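Glutathione S-transferase omega-like 2 (Saccharomyces cerevisiae, PDB 5LKB) acts as a one-cysteine glutathione-dependent thiol transferase that reduces dehydroascorbate and dimethylarsinic acid, and reacts with glutathionyl-(hydro)quinones. Local coordinates at residues N241-L246 against N308-R313; K251-K256 against P317-W322. One frame throughout, in Å; residues are numbered along the deposited sequence.

Contact 1: N241-L246 against N308-R313; sequences NVFEHL and NFTSIR
Aromatic stacking carries most of this contact. The rings of Phe243 and Phe309 lie almost parallel, their planes 13° apart, in an offset stack with centroids separated by 4.5 Å. The slip between them sets CD2 of Phe243 3.5 Å from CG of Phe309, near the rim of the latter ring, and leaves the Phe309 methylene over the middle of the Phe243 ring. This CH-pi contact stands almost on the ring normal, with Phe309 CB 3.6 Å from the Phe243 centroid.

Polar backbone atoms border the same Phe243 ring. At its edge lie the amide N of Asn308, 3.7 Å from Phe243 CE2, and the carbonyl of Thr310, whose O is 3.6 Å from Phe243 CZ. That oxygen is buried here with no hydrogen-bonding partner in the model.

The aliphatic part is looser: Leu246 CD1 and Ile312 CD1 meet tip to tip at 4.5 Å, and Thr310 CG2 adds a methyl beside Phe243 CE1.

Helix 232-264 is thus joined to the loop leading into helix 312-315. Tyr316 also touches Phe243, Leu246 and Thr310, and helices 285-304 and 317-329 flank the Leu246 end. From the second subunit, Leu361 packs on Phe309 and Lys364 makes a cation-pi contact with the same ring, so the stack lies beside the dimer interface.

Contact 2: K251-K256 against P317-W322; sequences KILSDK and PFIHLW
Phe318 and Leu253 bring segments 251-256 and 317-322 of helices 232-264 and 317-329 together, and both send CG anti to the carbonyl carbon. In Phe318 this lays the ring along the backbone of the other helix, so that Ser254 CA sits over one face, 3.8 Å from the Phe318 centroid and displaced toward the rim, as a CH-pi contact. Ser254 has OG anti to its backbone N (chi1 177°), which carries the hydroxyl along the same ring until OG is 3.5 Å from Phe318 CE2; CB of Ser254 is equally close to CD2 of Phe318.

At the stems, CB of Leu253 meets CB of Phe318 at 3.8 Å. The extended second torsion of Leu253 (chi2 176°) then drives CD1 past this point into the angle between Ile319 and Trp322, 3.9 Å from both Ile319 CA and Trp322 CB. Trp322, with CG anti to its backbone N, crosses Leu253 obliquely, and its indole NE1 bonds to Asp287.

An alanine in place of Phe318 would remove the ring over Ser254 and would probably loosen the packing between the two helices there.

Glu250 accepts the amides of Phe318 and Ile319 at the start of helix 317-329. The axes of the two short segments approach to 8.5 Å at 76°, a steep helix crossing within the all-helical C-terminal domain characteristic of glutathione transferases.

Both contacts are largely buried, lie in the C-terminal domain away from the annotated glutathione and active-site residues, and use helix 232-264. Contact 1 engages it with a loop and the start of helix 312-315, contact 2 with helix 317-329, which follows closely in the chain. Both include CH-pi and aliphatic contacts, but only contact 1 stacks two rings across its segments, beside loop backbone atoms, whereas contact 2 sets a single ring against the backbone of a crossing helix. Contact 1 also reaches the dimer partner, whereas no other chain of the assembly touches contact 2. The two meet where Ile312 packs on Ile319 and His320, and where Ile319 CD1 reaches Leu246 O, at 3.7 Å.

Contact 1: N241-L246 against N308-R313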
# COMPACT_ATOMS: atom_id res chain seq x y z
N ASN A 241 -5.99 -15.98 2.52
CA ASN A 241 -5.28 -17.21 2.14
C ASN A 241 -3.81 -16.95 1.91
O ASN A 241 -2.96 -17.75 2.33
CB ASN A 241 -5.98 -17.85 0.96
CG ASN A 241 -5.42 -19.23 0.65
OD1 ASN A 241 -5.48 -20.14 1.50
ND2 ASN A 241 -4.80 -19.34 -0.48
N VAL A 242 -3.46 -15.82 1.25
CA VAL A 242 -2.05 -15.48 1.05
C VAL A 242 -1.35 -15.41 2.38
O VAL A 242 -0.28 -15.97 2.59
CB VAL A 242 -1.95 -14.16 0.27
CG1 VAL A 242 -0.54 -13.60 0.37
CG2 VAL A 242 -2.35 -14.29 -1.21
N PHE A 243 -1.88 -14.58 3.31
CA PHE A 243 -1.17 -14.38 4.56
C PHE A 243 -1.15 -15.65 5.42
O PHE A 243 -0.16 -15.89 6.10
CB PHE A 243 -1.72 -13.14 5.32
CG PHE A 243 -1.21 -11.84 4.71
CD1 PHE A 243 0.03 -11.39 5.03
CD2 PHE A 243 -1.94 -11.19 3.73
CE1 PHE A 243 0.58 -10.25 4.41
CE2 PHE A 243 -1.42 -10.04 3.10
CZ PHE A 243 -0.17 -9.61 3.44
N GLU A 244 -2.19 -16.48 5.34
CA GLU A 244 -2.18 -17.73 6.09
C GLU A 244 -1.03 -18.62 5.63
O GLU A 244 -0.35 -19.25 6.45
CB GLU A 244 -3.51 -18.44 5.90
CG GLU A 244 -3.61 -19.84 6.47
CD GLU A 244 -4.93 -20.50 6.10
OE1 GLU A 244 -5.88 -19.78 5.74
OE2 GLU A 244 -4.99 -21.74 6.10
N HIS A 245 -0.75 -18.59 4.34
CA HIS A 245 0.32 -19.40 3.79
C HIS A 245 1.68 -18.77 3.93
O HIS A 245 2.69 -19.49 4.05
CB HIS A 245 -0.02 -19.87 2.40
CG HIS A 245 -1.10 -20.89 2.43
ND1 HIS A 245 -2.43 -20.54 2.48
CD2 HIS A 245 -1.04 -22.25 2.49
CE1 HIS A 245 -3.16 -21.65 2.53
NE2 HIS A 245 -2.34 -22.70 2.52
N LEU A 246 1.78 -17.44 3.92
CA LEU A 246 3.05 -16.85 4.31
C LEU A 246 3.40 -17.21 5.75
O LEU A 246 4.57 -17.41 6.09
CB LEU A 246 3.03 -15.33 4.13
CG LEU A 246 2.97 -14.73 2.73
CD1 LEU A 246 2.73 -13.22 2.77
CD2 LEU A 246 4.22 -15.04 1.96
N ASN A 308 -1.89 -6.60 1.93
CA ASN A 308 -1.30 -5.56 2.77
C ASN A 308 -1.60 -5.69 4.25
O ASN A 308 -1.47 -4.70 4.96
CB ASN A 308 -1.65 -4.17 2.24
CG ASN A 308 -3.06 -3.76 2.54
OD1 ASN A 308 -3.94 -4.59 2.74
ND2 ASN A 308 -3.28 -2.43 2.58
N PHE A 309 -1.92 -6.87 4.76
CA PHE A 309 -1.97 -7.06 6.22
C PHE A 309 -0.72 -6.52 6.88
O PHE A 309 -0.75 -5.88 7.94
CB PHE A 309 -2.15 -8.54 6.61
CG PHE A 309 -3.49 -9.20 6.22
CD1 PHE A 309 -4.46 -8.57 5.42
CD2 PHE A 309 -3.80 -10.49 6.70
CE1 PHE A 309 -5.65 -9.25 5.04
CE2 PHE A 309 -4.97 -11.10 6.37
CZ PHE A 309 -5.88 -10.51 5.54
N THR A 310 0.42 -6.85 6.27
CA THR A 310 1.74 -6.41 6.62
C THR A 310 2.60 -6.58 5.38
O THR A 310 2.12 -7.03 4.33
CB THR A 310 2.28 -7.17 7.82
OG1 THR A 310 3.50 -6.57 8.28
CG2 THR A 310 2.44 -8.60 7.49
N SER A 311 3.87 -6.19 5.51
CA SER A 311 4.86 -6.38 4.45
C SER A 311 5.82 -7.46 4.87
O SER A 311 5.84 -7.91 6.03
CB SER A 311 5.62 -5.07 4.22
OG SER A 311 6.33 -4.68 5.31
N ILE A 312 6.58 -7.97 3.90
CA ILE A 312 7.66 -8.90 4.25
C ILE A 312 8.64 -8.25 5.22
O ILE A 312 8.97 -8.82 6.27
CB ILE A 312 8.41 -9.37 2.99
CG1 ILE A 312 7.45 -10.12 2.03
CG2 ILE A 312 9.61 -10.25 3.36
CD1 ILE A 312 6.76 -11.33 2.59
N ARG A 313 9.10 -7.04 4.91
CA ARG A 313 10.17 -6.46 5.69
C ARG A 313 9.69 -6.16 7.13
O ARG A 313 10.47 -6.28 8.09
CB ARG A 313 10.67 -5.18 5.01
CG ARG A 313 9.66 -4.03 4.92
CD ARG A 313 10.13 -2.91 4.00
NE ARG A 313 10.32 -3.39 2.64
CZ ARG A 313 10.94 -2.73 1.69
NH1 ARG A 313 11.40 -1.48 1.89
NH2 ARG A 313 11.15 -3.31 0.52

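Contact 2: K251-K256 against P317-W322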
# COMPACT_ATOMS: atom_id res chain seq x y z
N LYS A 251 6.98 -20.04 9.48
CA LYS A 251 7.16 -21.10 10.49
C LYS A 251 8.24 -22.10 10.06
O LYS A 251 9.16 -22.41 10.83
CB LYS A 251 5.81 -21.80 10.75
CG LYS A 251 5.89 -23.01 11.68
CD LYS A 251 6.39 -22.66 13.05
CE LYS A 251 6.28 -23.88 14.02
NZ LYS A 251 7.30 -23.79 15.13
N ILE A 252 8.19 -22.53 8.80
CA ILE A 252 9.19 -23.45 8.29
C ILE A 252 10.57 -22.85 8.43
O ILE A 252 11.52 -23.50 8.90
CB ILE A 252 8.89 -23.79 6.82
CG1 ILE A 252 7.71 -24.76 6.72
CG2 ILE A 252 10.13 -24.41 6.11
CD1 ILE A 252 7.20 -24.95 5.32
N LEU A 253 10.73 -21.60 7.97
CA LEU A 253 12.02 -20.95 8.03
C LEU A 253 12.47 -20.63 9.46
O LEU A 253 13.66 -20.70 9.76
CB LEU A 253 12.01 -19.68 7.17
CG LEU A 253 11.86 -19.92 5.69
CD1 LEU A 253 11.77 -18.65 4.92
CD2 LEU A 253 13.06 -20.75 5.16
N SER A 254 11.53 -20.25 10.35
CA SER A 254 11.88 -20.01 11.75
C SER A 254 12.40 -21.29 12.41
O SER A 254 13.42 -21.27 13.09
CB SER A 254 10.66 -19.47 12.48
OG SER A 254 10.87 -19.26 13.89
N ASP A 255 11.70 -22.39 12.21
CA ASP A 255 12.16 -23.67 12.75
C ASP A 255 13.54 -24.02 12.19
O ASP A 255 14.43 -24.44 12.94
CB ASP A 255 11.13 -24.75 12.42
CG ASP A 255 9.89 -24.67 13.29
OD1 ASP A 255 9.91 -23.93 14.31
OD2 ASP A 255 8.89 -25.36 12.94
N LYS A 256 13.75 -23.82 10.89
CA LYS A 256 15.05 -24.12 10.29
C LYS A 256 16.15 -23.23 10.85
O LYS A 256 17.27 -23.69 11.15
CB LYS A 256 14.97 -24.03 8.77
CG LYS A 256 14.69 -25.36 8.11
CD LYS A 256 13.76 -25.16 6.96
CE LYS A 256 13.65 -26.36 6.06
NZ LYS A 256 14.87 -26.44 5.21
N PRO A 317 10.03 -11.79 9.54
CA PRO A 317 11.49 -11.69 9.68
C PRO A 317 12.29 -12.84 9.05
O PRO A 317 13.36 -12.59 8.48
CB PRO A 317 11.72 -11.62 11.20
CG PRO A 317 10.41 -11.69 11.81
CD PRO A 317 9.32 -11.79 10.82
N PHE A 318 11.79 -14.07 9.13
CA PHE A 318 12.56 -15.17 8.55
C PHE A 318 12.47 -15.19 7.03
O PHE A 318 13.48 -15.40 6.35
CB PHE A 318 12.22 -16.50 9.25
CG PHE A 318 12.72 -16.51 10.65
CD1 PHE A 318 14.08 -16.68 10.89
CD2 PHE A 318 11.87 -16.26 11.72
CE1 PHE A 318 14.58 -16.62 12.16
CE2 PHE A 318 12.38 -16.21 13.01
CZ PHE A 318 13.74 -16.40 13.22
N ILE A 319 11.27 -14.99 6.45
CA ILE A 319 11.21 -14.80 5.00
C ILE A 319 12.09 -13.62 4.57
O ILE A 319 12.77 -13.68 3.54
CB ILE A 319 9.76 -14.62 4.53
CG1 ILE A 319 8.88 -15.85 4.81
CG2 ILE A 319 9.73 -14.27 3.06
CD1 ILE A 319 7.39 -15.66 4.52
N HIS A 320 12.07 -12.52 5.34
CA HIS A 320 12.85 -11.36 4.97
C HIS A 320 14.37 -11.67 4.97
O HIS A 320 15.11 -11.18 4.11
CB HIS A 320 12.50 -10.20 5.92
CG HIS A 320 13.08 -8.87 5.51
ND1 HIS A 320 13.51 -7.96 6.43
CD2 HIS A 320 13.26 -8.28 4.29
CE1 HIS A 320 13.92 -6.87 5.82
NE2 HIS A 320 13.79 -7.03 4.52
N LEU A 321 14.84 -12.43 5.96
CA LEU A 321 16.25 -12.82 5.97
C LEU A 321 16.59 -13.73 4.80
O LEU A 321 17.57 -13.49 4.07
CB LEU A 321 16.52 -13.50 7.29
CG LEU A 321 17.93 -14.06 7.44
CD1 LEU A 321 18.93 -13.00 7.46
CD2 LEU A 321 17.96 -14.88 8.75
N TRP A 322 15.70 -14.70 4.53
CA TRP A 322 15.89 -15.64 3.44
C TRP A 322 15.94 -14.93 2.08
O TRP A 322 16.78 -15.25 1.23
CB TRP A 322 14.79 -16.69 3.55
CG TRP A 322 14.58 -17.55 2.34
CD1 TRP A 322 15.19 -18.76 2.07
CD2 TRP A 322 13.71 -17.30 1.24
NE1 TRP A 322 14.74 -19.22 0.88
CE2 TRP A 322 13.83 -18.36 0.34
CE3 TRP A 322 12.84 -16.24 0.92
CZ2 TRP A 322 13.11 -18.42 -0.85
CZ3 TRP A 322 12.13 -16.29 -0.23
CH2 TRP A 322 12.27 -17.36 -1.12